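Long-range contacts in EreC (Klebsiella pneumoniae, PDB 6XCQ), which is an erythromycin esterase that probably opens the macrolactone ring by hydrolysis and so gives resistance to macrolide antibiotics: residues R37-Q41 with V425-S429; G64-G68 with R79-I83; F75-R79 with A342-L346; H345-P351 with P428-K432. The protein carries 1 engineered substitution. All coordinates share one frame; numbering follows the deposited sequence.

Overall arrangement
The four contacts lie on the same side of the chain's centre, around the inner strands 423-427, 338-345 and 62-65 of the mixed sheet. Contacts 1, 2 and 3 are buried; contact 4 is only partly so. Contacts 2 and 3 share helix 73-90 and Arg79, and set that helix against neighbouring strands 62-65 and 338-345. Contact 1 touches contact 2 through Leu39 and Ser81, and its strand 423-427 pairs with strand 338-345 of contact 3. Contact 4 continues from both strands into the loops beyond them. Contact 1 is purely aliphatic and contact 3 mainly aromatic. Contact 2 buries an arginine, and contact 4 combines a histidine face with bridging waters.

Contact 1: R37-Q41 with V425-S429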
loop_
_atom_site.group_PDB
_atom_site.type_symbol
_atom_site.label_atom_id
_atom_site.label_comp_id
_atom_site.label_asym_id
_atom_site.label_seq_id
_atom_site.Cartn_x
_atom_site.Cartn_y
_atom_site.Cartn_z
ATOM N N ARG A 37 22.459 -0.944 14.570
ATOM C CA ARG A 37 23.453 -0.226 13.783
ATOM C C ARG A 37 23.484 -0.661 12.320
ATOM O O ARG A 37 24.023 0.069 11.483
ATOM C CB ARG A 37 24.828 -0.395 14.437
ATOM C CG ARG A 37 24.711 -0.120 15.930
ATOM C CD ARG A 37 25.981 0.250 16.624
ATOM N NE ARG A 37 25.716 0.272 18.060
ATOM C CZ ARG A 37 25.286 1.341 18.732
ATOM N NH1 ARG A 37 25.098 2.506 18.112
ATOM N NH2 ARG A 37 25.065 1.248 20.035
ATOM N N THR A 38 22.901 -1.804 11.984
ATOM C CA THR A 38 22.969 -2.293 10.616
ATOM C C THR A 38 21.665 -2.098 9.845
ATOM O O THR A 38 21.602 -2.469 8.668
ATOM C CB THR A 38 23.387 -3.774 10.597
ATOM O OG1 THR A 38 22.345 -4.606 11.125
ATOM C CG2 THR A 38 24.665 -3.974 11.427
ATOM N N LEU A 39 20.642 -1.483 10.457
ATOM C CA LEU A 39 19.323 -1.423 9.821
ATOM C C LEU A 39 19.383 -0.761 8.448
ATOM O O LEU A 39 18.693 -1.189 7.515
ATOM C CB LEU A 39 18.335 -0.677 10.711
ATOM C CG LEU A 39 16.932 -0.451 10.122
ATOM C CD1 LEU A 39 16.127 -1.740 10.114
ATOM C CD2 LEU A 39 16.183 0.636 10.883
ATOM N N LEU A 40 20.204 0.277 8.295
ATOM C CA LEU A 40 20.251 0.992 7.030
ATOM C C LEU A 40 21.293 0.422 6.080
ATOM O O LEU A 40 21.613 1.057 5.072
ATOM C CB LEU A 40 20.504 2.480 7.278
ATOM C CG LEU A 40 19.469 3.127 8.207
ATOM C CD1 LEU A 40 19.862 4.557 8.530
ATOM C CD2 LEU A 40 18.049 3.057 7.626
ATOM N N GLN A 41 21.812 -0.768 6.365
ATOM C CA GLN A 41 22.820 -1.410 5.523
ATOM C C GLN A 41 22.372 -2.833 5.221
ATOM O O GLN A 41 22.887 -3.798 5.802
ATOM C CB GLN A 41 24.194 -1.350 6.196
ATOM C CG GLN A 41 24.554 0.086 6.589
ATOM C CD GLN A 41 25.979 0.234 7.055
ATOM O OE1 GLN A 41 26.868 -0.465 6.576
ATOM N NE2 GLN A 41 26.209 1.151 7.996
ATOM N N VAL A 425 10.038 1.099 14.270
ATOM C CA VAL A 425 11.378 1.272 13.716
ATOM C C VAL A 425 11.608 2.766 13.561
ATOM O O VAL A 425 10.787 3.462 12.955
ATOM C CB VAL A 425 11.498 0.538 12.367
ATOM C CG1 VAL A 425 12.784 0.854 11.649
ATOM C CG2 VAL A 425 11.338 -0.960 12.563
ATOM N N CYS A 426 12.722 3.265 14.088
ATOM C CA CYS A 426 12.980 4.698 14.037
ATOM C C CYS A 426 14.393 4.944 13.523
ATOM O O CYS A 426 15.359 4.437 14.102
ATOM C CB CYS A 426 12.771 5.324 15.418
ATOM S SG CYS A 426 12.984 7.129 15.421
ATOM N N VAL A 427 14.510 5.686 12.423
ATOM C CA VAL A 427 15.795 5.954 11.777
ATOM C C VAL A 427 16.231 7.379 12.118
ATOM O O VAL A 427 15.417 8.174 12.607
ATOM C CB VAL A 427 15.705 5.722 10.258
ATOM C CG1 VAL A 427 15.267 4.269 9.963
ATOM C CG2 VAL A 427 14.737 6.731 9.616
ATOM N N PRO A 428 17.500 7.747 11.910
ATOM C CA PRO A 428 17.961 9.054 12.403
ATOM C C PRO A 428 17.467 10.241 11.593
ATOM O O PRO A 428 17.415 11.357 12.128
ATOM C CB PRO A 428 19.495 8.936 12.330
ATOM C CG PRO A 428 19.774 7.469 12.389
ATOM C CD PRO A 428 18.634 6.854 11.599
ATOM N N SER A 429 17.115 10.048 10.327
ATOM C CA SER A 429 16.809 11.162 9.441
ATOM C C SER A 429 15.913 10.631 8.335
ATOM O O SER A 429 15.823 9.419 8.127
ATOM C CB SER A 429 18.092 11.776 8.859
ATOM O OG SER A 429 18.842 10.765 8.197
#
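Leu40 and Val427 are the closest backbone positions, with their CA atoms 8.2 Å apart, and side chains alone fill the gap. Residues 37-41 hold a type I beta turn from Thr38 to Gln41, in which Gln41 N bonds to Thr38 O at 2.9 Å. The turn follows strand 33-36, an outermost strand of the mixed sheet. Residues 425-427 belong to strand 423-427 of the same sheet, and strand 392-396 runs between these two strands. The contact thus folds a turn at the sheet edge back over an inner strand.

The two central turn residues, Leu39 and Leu40, point toward the strand. Val425 and Val427 point back at them, and Cys426 between them points away. The Leu39 chain swings away from its own amide nitrogen (chi1 176°), which carries CD2 out to both valines. It crosses Val427 at about a right angle, with Leu39 CD2 3.9 Å from Val427 CG1. Its approach to Val425 is oblique and tighter than usual, with Leu39 CD2 3.5 Å from Val425 CG1. Val427 CG1 also serves Leu40, whose CD2 lies 3.8 Å from it.

The contact is apolar throughout. Helix 73-90 adds to the same cluster: Ala78 touches Leu39, Leu82 touches Val425 and Phe75 touches Val427. The polar groups of the turn have other partners. Leu39 O bonds to Ser81 OG, and Thr38 OG1 bonds to Glu49 and to Asp46 N. Beyond Val427, Leu40 reaches toward the Pro428 ring, with Leu40 CD1 4.0 Å from Pro428 CD.

Contact 2: G64-G68 with R79-I83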
loop_
_atom_site.group_PDB
_atom_site.type_symbol
_atom_site.label_atom_id
_atom_site.label_comp_id
_atom_site.label_asym_id
_atom_site.label_seq_id
_atom_site.Cartn_x
_atom_site.Cartn_y
_atom_site.Cartn_z
ATOM N N GLY A 64 3.180 -6.004 8.231
ATOM C CA GLY A 64 3.295 -4.739 7.532
ATOM C C GLY A 64 4.558 -4.012 7.953
ATOM O O GLY A 64 4.848 -3.897 9.146
ATOM N N LEU A 65 5.322 -3.537 6.959
ATOM C CA LEU A 65 6.479 -2.664 7.158
ATOM C C LEU A 65 6.077 -1.273 6.678
ATOM O O LEU A 65 5.845 -1.066 5.480
ATOM C CB LEU A 65 7.710 -3.172 6.400
ATOM C CG LEU A 65 8.194 -4.609 6.663
ATOM C CD1 LEU A 65 9.331 -4.958 5.714
ATOM C CD2 LEU A 65 8.658 -4.785 8.104
ATOM N N GLY A 66 5.960 -0.336 7.612
ATOM C CA GLY A 66 5.410 0.971 7.324
ATOM C C GLY A 66 6.418 1.942 6.744
ATOM O O GLY A 66 7.519 1.598 6.309
ATOM N N GLU A 67 5.982 3.192 6.689
ATOM C CA GLU A 67 6.866 4.323 6.466
ATOM C C GLU A 67 6.100 5.522 6.984
ATOM O O GLU A 67 4.900 5.644 6.720
ATOM C CB GLU A 67 7.262 4.487 4.988
ATOM C CG GLU A 67 6.100 4.467 4.013
ATOM C CD GLU A 67 6.543 4.636 2.553
ATOM O OE1 GLU A 67 7.751 4.526 2.262
ATOM O OE2 GLU A 67 5.675 4.903 1.700
ATOM N N GLY A 68 6.771 6.360 7.778
ATOM C CA GLY A 68 6.092 7.519 8.325
ATOM C C GLY A 68 5.840 8.600 7.304
ATOM O O GLY A 68 5.018 9.495 7.543
ATOM N N ARG A 79 13.260 -0.923 4.977
ATOM C CA ARG A 79 12.353 -1.941 4.447
ATOM C C ARG A 79 13.128 -3.099 3.839
ATOM O O ARG A 79 12.793 -4.265 4.070
ATOM C CB ARG A 79 11.414 -1.338 3.406
ATOM C CG ARG A 79 10.283 -0.553 4.005
ATOM C CD ARG A 79 9.428 0.069 2.935
ATOM N NE ARG A 79 8.112 0.379 3.473
ATOM C CZ ARG A 79 7.134 0.946 2.781
ATOM N NH1 ARG A 79 7.326 1.279 1.511
ATOM N NH2 ARG A 79 5.966 1.179 3.368
ATOM N N ALA A 80 14.173 -2.797 3.065
ATOM C CA ALA A 80 14.967 -3.865 2.469
ATOM C C ALA A 80 15.591 -4.743 3.544
ATOM O O ALA A 80 15.600 -5.975 3.424
ATOM C CB ALA A 80 16.042 -3.278 1.557
ATOM N N SER A 81 16.101 -4.128 4.615
ATOM C CA SER A 81 16.689 -4.925 5.691
ATOM C C SER A 81 15.648 -5.824 6.353
ATOM O O SER A 81 15.913 -6.995 6.635
ATOM C CB SER A 81 17.338 -4.008 6.731
ATOM O OG SER A 81 18.524 -3.434 6.197
ATOM N N LEU A 82 14.464 -5.287 6.635
ATOM C CA LEU A 82 13.470 -6.093 7.322
ATOM C C LEU A 82 12.859 -7.138 6.390
ATOM O O LEU A 82 12.412 -8.187 6.855
ATOM C CB LEU A 82 12.404 -5.187 7.922
ATOM C CG LEU A 82 12.917 -4.556 9.220
ATOM C CD1 LEU A 82 12.068 -3.383 9.660
ATOM C CD2 LEU A 82 12.960 -5.625 10.300
ATOM N N ILE A 83 12.844 -6.880 5.084
ATOM C CA ILE A 83 12.478 -7.928 4.130
ATOM C C ILE A 83 13.471 -9.085 4.229
ATOM O O ILE A 83 13.080 -10.252 4.349
ATOM C CB ILE A 83 12.400 -7.348 2.702
ATOM C CG1 ILE A 83 11.177 -6.442 2.571
ATOM C CG2 ILE A 83 12.321 -8.450 1.652
ATOM C CD1 ILE A 83 11.216 -5.507 1.356
HETATM O O HOH W 1 4.463 2.300 1.188
#
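Leu65, at the end of strand 62-65, comes closest to Arg79 of helix 73-90, with 6.5 Å between their CA atoms. Its side chain points toward the helix and meets the next turn. Leu65 CD2 lies 3.8 Å from Leu82 CB, and the two leucines cross at a slant. The other branch of the same leucine reaches Ile83, with Leu65 CD1 3.9 Å from Ile83 CG1.

Arg79 takes a different course. Its chain is extended from CG to NE and runs alongside the loop that leaves the strand. There the guanidinium meets two backbone carbonyls through weak, bent bonds. Arg79 NH2 gives one to Leu65 O at 3.1 Å. Arg79 NE gives another to Gly66 O, also at 3.1 Å, and a longer one to Leu65 O.

Strand 62-65, helix 73-90 and parallel strand 94-97 form a beta-alpha-beta crossover, with strand 301-304 lying between the two strands in the sheet. Arg79 ties the first strand's outgoing loop to the crossover helix.

Glu67 lies over one face of the guanidinium. Its carboxylate is stacked on that group, with the planes 14° apart. The two form a long, weak salt bridge of charges alone, 3.4 Å from Glu67 OE1 to Arg79 NH1, since the oxygen sits well out of the guanidinium plane. Glu67 CG is between its backbone N and carbonyl carbon (chi1 50°), and from there the chain runs extended across the arginine. Glu67 OE2 is hydrogen-bonded to His70 ND1. A water in the guanidinium plane accepts a bond from Arg79 NH2 at 2.9 Å and gives a weak one to Glu67 OE2.

Contact 3: F75-R79 with A342-L346; sequences FSLAR and AFTHL
Phe343 points toward helix 73-90 and makes most of the contact from strand 338-345. Its chi1 of -74° turns CG away from the carbonyl carbon and beside the backbone N, which puts the ring against the helix. The ring reaches Ala78, with Phe343 CE2 3.5 Å from Ala78 CB. The same CE2 lies 3.7 Å from Arg79 CG, so the ring also touches the aliphatic part of that chain. Phe75 comes in at the ring edge, and Phe75 CD1 lies near the Phe343 plane, 3.8 Å from Phe343 CD2. The two phenylalanines run past each other in opposite directions. This brings Phe75 CE1 to 3.7 Å from Phe343 CB.

Thr344 points its side chain away, where OG1 bonds to Glu380. Its carbonyl faces the helix instead: Thr344 O sits at the edge of the Phe75 ring, 3.4 Å from Phe75 CE1.

His345 points back toward the helix. It meets the far end of the same ring, with His345 CD2 4.0 Å from Phe75 CZ. Val427 of the neighbouring strand also touches Phe75.

The segment axes pass 10.0 Å apart, with their directions 140° apart. This is a helix laid on one face of a largely parallel sheet, the layered packing of an alpha/beta fold.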
loop_
_atom_site.group_PDB
_atom_site.type_symbol
_atom_site.label_atom_id
_atom_site.label_comp_id
_atom_site.label_asym_id
_atom_site.label_seq_id
_atom_site.Cartn_x
_atom_site.Cartn_y
_atom_site.Cartn_z
ATOM N N PHE A 75 13.701 5.049 4.703
ATOM C CA PHE A 75 12.646 4.069 4.892
ATOM C C PHE A 75 12.753 2.944 3.869
ATOM O O PHE A 75 12.473 1.793 4.205
ATOM C CB PHE A 75 11.270 4.749 4.860
ATOM C CG PHE A 75 10.996 5.611 6.078
ATOM C CD1 PHE A 75 11.572 5.311 7.299
ATOM C CD2 PHE A 75 10.174 6.719 5.993
ATOM C CE1 PHE A 75 11.319 6.093 8.420
ATOM C CE2 PHE A 75 9.923 7.513 7.104
ATOM C CZ PHE A 75 10.489 7.192 8.317
ATOM N N SER A 76 13.212 3.231 2.641
ATOM C CA SER A 76 13.449 2.134 1.702
ATOM C C SER A 76 14.579 1.235 2.185
ATOM O O SER A 76 14.474 0.005 2.101
ATOM C CB SER A 76 13.744 2.665 0.298
ATOM O OG SER A 76 12.602 3.297 -0.241
ATOM N N LEU A 77 15.648 1.829 2.715
ATOM C CA LEU A 77 16.744 1.030 3.253
ATOM C C LEU A 77 16.266 0.110 4.372
ATOM O O LEU A 77 16.579 -1.088 4.378
ATOM C CB LEU A 77 17.864 1.946 3.756
ATOM C CG LEU A 77 18.789 2.466 2.660
ATOM C CD1 LEU A 77 19.740 3.534 3.214
ATOM C CD2 LEU A 77 19.569 1.310 2.016
ATOM N N ALA A 78 15.524 0.661 5.341
ATOM C CA ALA A 78 15.049 -0.155 6.456
ATOM C C ALA A 78 14.087 -1.231 5.980
ATOM O O ALA A 78 14.075 -2.338 6.524
ATOM C CB ALA A 78 14.374 0.714 7.523
ATOM N N ARG A 79 13.260 -0.923 4.977
ATOM C CA ARG A 79 12.353 -1.941 4.447
ATOM C C ARG A 79 13.128 -3.099 3.839
ATOM O O ARG A 79 12.793 -4.265 4.070
ATOM C CB ARG A 79 11.414 -1.338 3.406
ATOM C CG ARG A 79 10.283 -0.553 4.005
ATOM C CD ARG A 79 9.428 0.069 2.935
ATOM N NE ARG A 79 8.112 0.379 3.473
ATOM C CZ ARG A 79 7.134 0.946 2.781
ATOM N NH1 ARG A 79 7.326 1.279 1.511
ATOM N NH2 ARG A 79 5.966 1.179 3.368
ATOM N N ALA A 342 5.404 0.103 12.450
ATOM C CA ALA A 342 5.515 1.488 12.007
ATOM C C ALA A 342 6.979 1.900 11.877
ATOM O O ALA A 342 7.838 1.420 12.618
ATOM C CB ALA A 342 4.816 2.428 12.981
ATOM N N PHE A 343 7.259 2.782 10.913
ATOM C CA PHE A 343 8.581 3.383 10.726
ATOM C C PHE A 343 8.462 4.873 10.992
ATOM O O PHE A 343 7.600 5.531 10.399
ATOM C CB PHE A 343 9.115 3.213 9.295
ATOM C CG PHE A 343 9.579 1.841 8.940
ATOM C CD1 PHE A 343 9.064 0.710 9.565
ATOM C CD2 PHE A 343 10.491 1.674 7.911
ATOM C CE1 PHE A 343 9.482 -0.574 9.187
ATOM C CE2 PHE A 343 10.914 0.400 7.534
ATOM C CZ PHE A 343 10.407 -0.719 8.179
ATOM N N THR A 344 9.338 5.422 11.831
ATOM C CA THR A 344 9.364 6.866 12.011
ATOM C C THR A 344 10.825 7.332 12.033
ATOM O O THR A 344 11.738 6.570 11.714
ATOM C CB THR A 344 8.564 7.279 13.253
ATOM O OG1 THR A 344 8.419 8.708 13.251
ATOM C CG2 THR A 344 9.249 6.811 14.538
ATOM N N HIS A 345 11.051 8.602 12.374
ATOM C CA HIS A 345 12.390 9.165 12.215
ATOM C C HIS A 345 12.569 10.368 13.122
ATOM O O HIS A 345 11.601 10.976 13.589
ATOM C CB HIS A 345 12.651 9.585 10.759
ATOM C CG HIS A 345 11.838 10.768 10.342
ATOM N ND1 HIS A 345 12.290 12.067 10.473
ATOM C CD2 HIS A 345 10.581 10.851 9.839
ATOM C CE1 HIS A 345 11.353 12.899 10.050
ATOM N NE2 HIS A 345 10.302 12.188 9.664
ATOM N N LEU A 346 13.838 10.735 13.322
ATOM C CA LEU A 346 14.221 11.852 14.178
ATOM C C LEU A 346 14.721 13.061 13.392
ATOM O O LEU A 346 15.279 13.988 13.990
ATOM C CB LEU A 346 15.296 11.409 15.182
ATOM C CG LEU A 346 14.981 10.210 16.071
ATOM C CD1 LEU A 346 16.087 10.018 17.103
ATOM C CD2 LEU A 346 13.636 10.384 16.777
#

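Contact 4: H345-P351 with P428-K432; sequences HLGSTVP and PSAGK
Ala430 sets its methyl squarely over one face of the His345 ring. Ala430 CB is 3.4 Å from the ring centroid and 9° off the ring normal, a clear CH-pi contact. The contact joins the loop after strand 423-427 to the bend that links strand 338-345 with strand 349-354, the latter part of a two-stranded antiparallel sheet.

His345 CG lies between its own backbone N and carbonyl carbon (chi1 69°), which turns the ring edge toward Gly347 in the bend. A bond from Gly347 N to His345 ND1, 2.9 Å long, helps fix the ring's rotation. The donor lies near the ring plane, so edge and face have separate partners. Beside the ring the two backbones run close, with Gly347 CA 4.0 Å from Ser429 CA.

Farther along, two waters join the backbones. One gives a bond to Thr349 O at 2.6 Å and accepts one from Ala430 N. The other gives a bond to Ala430 O at 2.7 Å and is also bonded to Thr349 OG1. Glu74, in helix 73-90, holds the loop from elsewhere through Ser429 OG and Gly431 N.

Pro351 points toward the loop and ends the contact. Two of its ring carbons touch the loop: Pro351 CD lies 3.4 Å from Ala430 O, and Pro351 CG lies 3.6 Å from Lys432 CA.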
loop_
_atom_site.group_PDB
_atom_site.type_symbol
_atom_site.label_atom_id
_atom_site.label_comp_id
_atom_site.label_asym_id
_atom_site.label_seq_id
_atom_site.Cartn_x
_atom_site.Cartn_y
_atom_site.Cartn_z
ATOM N N HIS A 345 11.051 8.602 12.374
ATOM C CA HIS A 345 12.390 9.165 12.215
ATOM C C HIS A 345 12.569 10.368 13.122
ATOM O O HIS A 345 11.601 10.976 13.589
ATOM C CB HIS A 345 12.651 9.585 10.759
ATOM C CG HIS A 345 11.838 10.768 10.342
ATOM N ND1 HIS A 345 12.290 12.067 10.473
ATOM C CD2 HIS A 345 10.581 10.851 9.839
ATOM C CE1 HIS A 345 11.353 12.899 10.050
ATOM N NE2 HIS A 345 10.302 12.188 9.664
ATOM N N LEU A 346 13.838 10.735 13.322
ATOM C CA LEU A 346 14.221 11.852 14.178
ATOM C C LEU A 346 14.721 13.061 13.392
ATOM O O LEU A 346 15.279 13.988 13.990
ATOM C CB LEU A 346 15.296 11.409 15.182
ATOM C CG LEU A 346 14.981 10.210 16.071
ATOM C CD1 LEU A 346 16.087 10.018 17.103
ATOM C CD2 LEU A 346 13.636 10.384 16.777
ATOM N N GLY A 347 14.512 13.093 12.077
ATOM C CA GLY A 347 15.009 14.197 11.278
ATOM C C GLY A 347 14.220 15.475 11.494
ATOM O O GLY A 347 13.076 15.472 11.946
ATOM N N SER A 348 14.853 16.606 11.160
ATOM C CA SER A 348 14.184 17.889 11.328
ATOM C C SER A 348 13.269 18.205 10.158
ATOM O O SER A 348 12.360 19.026 10.301
ATOM C CB SER A 348 15.210 19.020 11.499
ATOM O OG SER A 348 15.998 19.148 10.329
ATOM N N THR A 349 13.476 17.556 9.019
ATOM C CA THR A 349 12.659 17.757 7.837
ATOM C C THR A 349 12.179 16.408 7.320
ATOM O O THR A 349 12.682 15.346 7.705
ATOM C CB THR A 349 13.439 18.488 6.736
ATOM O OG1 THR A 349 14.535 17.667 6.319
ATOM C CG2 THR A 349 13.992 19.833 7.238
ATOM N N VAL A 350 11.212 16.462 6.413
ATOM C CA VAL A 350 10.625 15.260 5.829
ATOM C C VAL A 350 10.095 15.636 4.450
ATOM O O VAL A 350 9.667 16.787 4.249
ATOM C CB VAL A 350 9.534 14.693 6.759
ATOM C CG1 VAL A 350 8.290 15.622 6.814
ATOM C CG2 VAL A 350 9.153 13.298 6.385
ATOM N N PRO A 351 10.158 14.747 3.460
ATOM C CA PRO A 351 9.473 15.030 2.193
ATOM C C PRO A 351 7.975 15.052 2.424
ATOM O O PRO A 351 7.415 14.167 3.077
ATOM C CB PRO A 351 9.887 13.867 1.279
ATOM C CG PRO A 351 10.996 13.166 1.983
ATOM C CD PRO A 351 10.829 13.434 3.436
ATOM N N PRO A 428 17.500 7.747 11.910
ATOM C CA PRO A 428 17.961 9.054 12.403
ATOM C C PRO A 428 17.467 10.241 11.593
ATOM O O PRO A 428 17.415 11.357 12.128
ATOM C CB PRO A 428 19.495 8.936 12.330
ATOM C CG PRO A 428 19.774 7.469 12.389
ATOM C CD PRO A 428 18.634 6.854 11.599
ATOM N N SER A 429 17.115 10.048 10.327
ATOM C CA SER A 429 16.809 11.162 9.441
ATOM C C SER A 429 15.913 10.631 8.335
ATOM O O SER A 429 15.823 9.419 8.127
ATOM C CB SER A 429 18.092 11.776 8.859
ATOM O OG SER A 429 18.842 10.765 8.197
ATOM N N ALA A 430 15.247 11.549 7.616
ATOM C CA ALA A 430 14.298 11.144 6.562
ATOM C C ALA A 430 14.483 12.045 5.338
ATOM O O ALA A 430 13.727 12.990 5.116
ATOM C CB ALA A 430 12.848 11.181 7.069
ATOM N N GLY A 431 15.487 11.732 4.522
ATOM C CA GLY A 431 15.768 12.517 3.340
ATOM C C GLY A 431 15.014 12.018 2.114
ATOM O O GLY A 431 14.697 10.837 1.995
ATOM N N LYS A 432 14.719 12.940 1.197
ATOM C CA LYS A 432 13.989 12.562 -0.007
ATOM C C LYS A 432 14.798 11.564 -0.825
ATOM O O LYS A 432 15.982 11.771 -1.099
ATOM C CB LYS A 432 13.643 13.782 -0.878
ATOM C CG LYS A 432 12.958 13.360 -2.191
ATOM C CD LYS A 432 12.241 14.488 -2.925
ATOM C CE LYS A 432 13.199 15.564 -3.381
ATOM N NZ LYS A 432 14.371 14.998 -4.089
HETATM O O HOH W 2 13.810 15.594 4.433
HETATM O O HOH W 3 15.124 14.430 7.954
#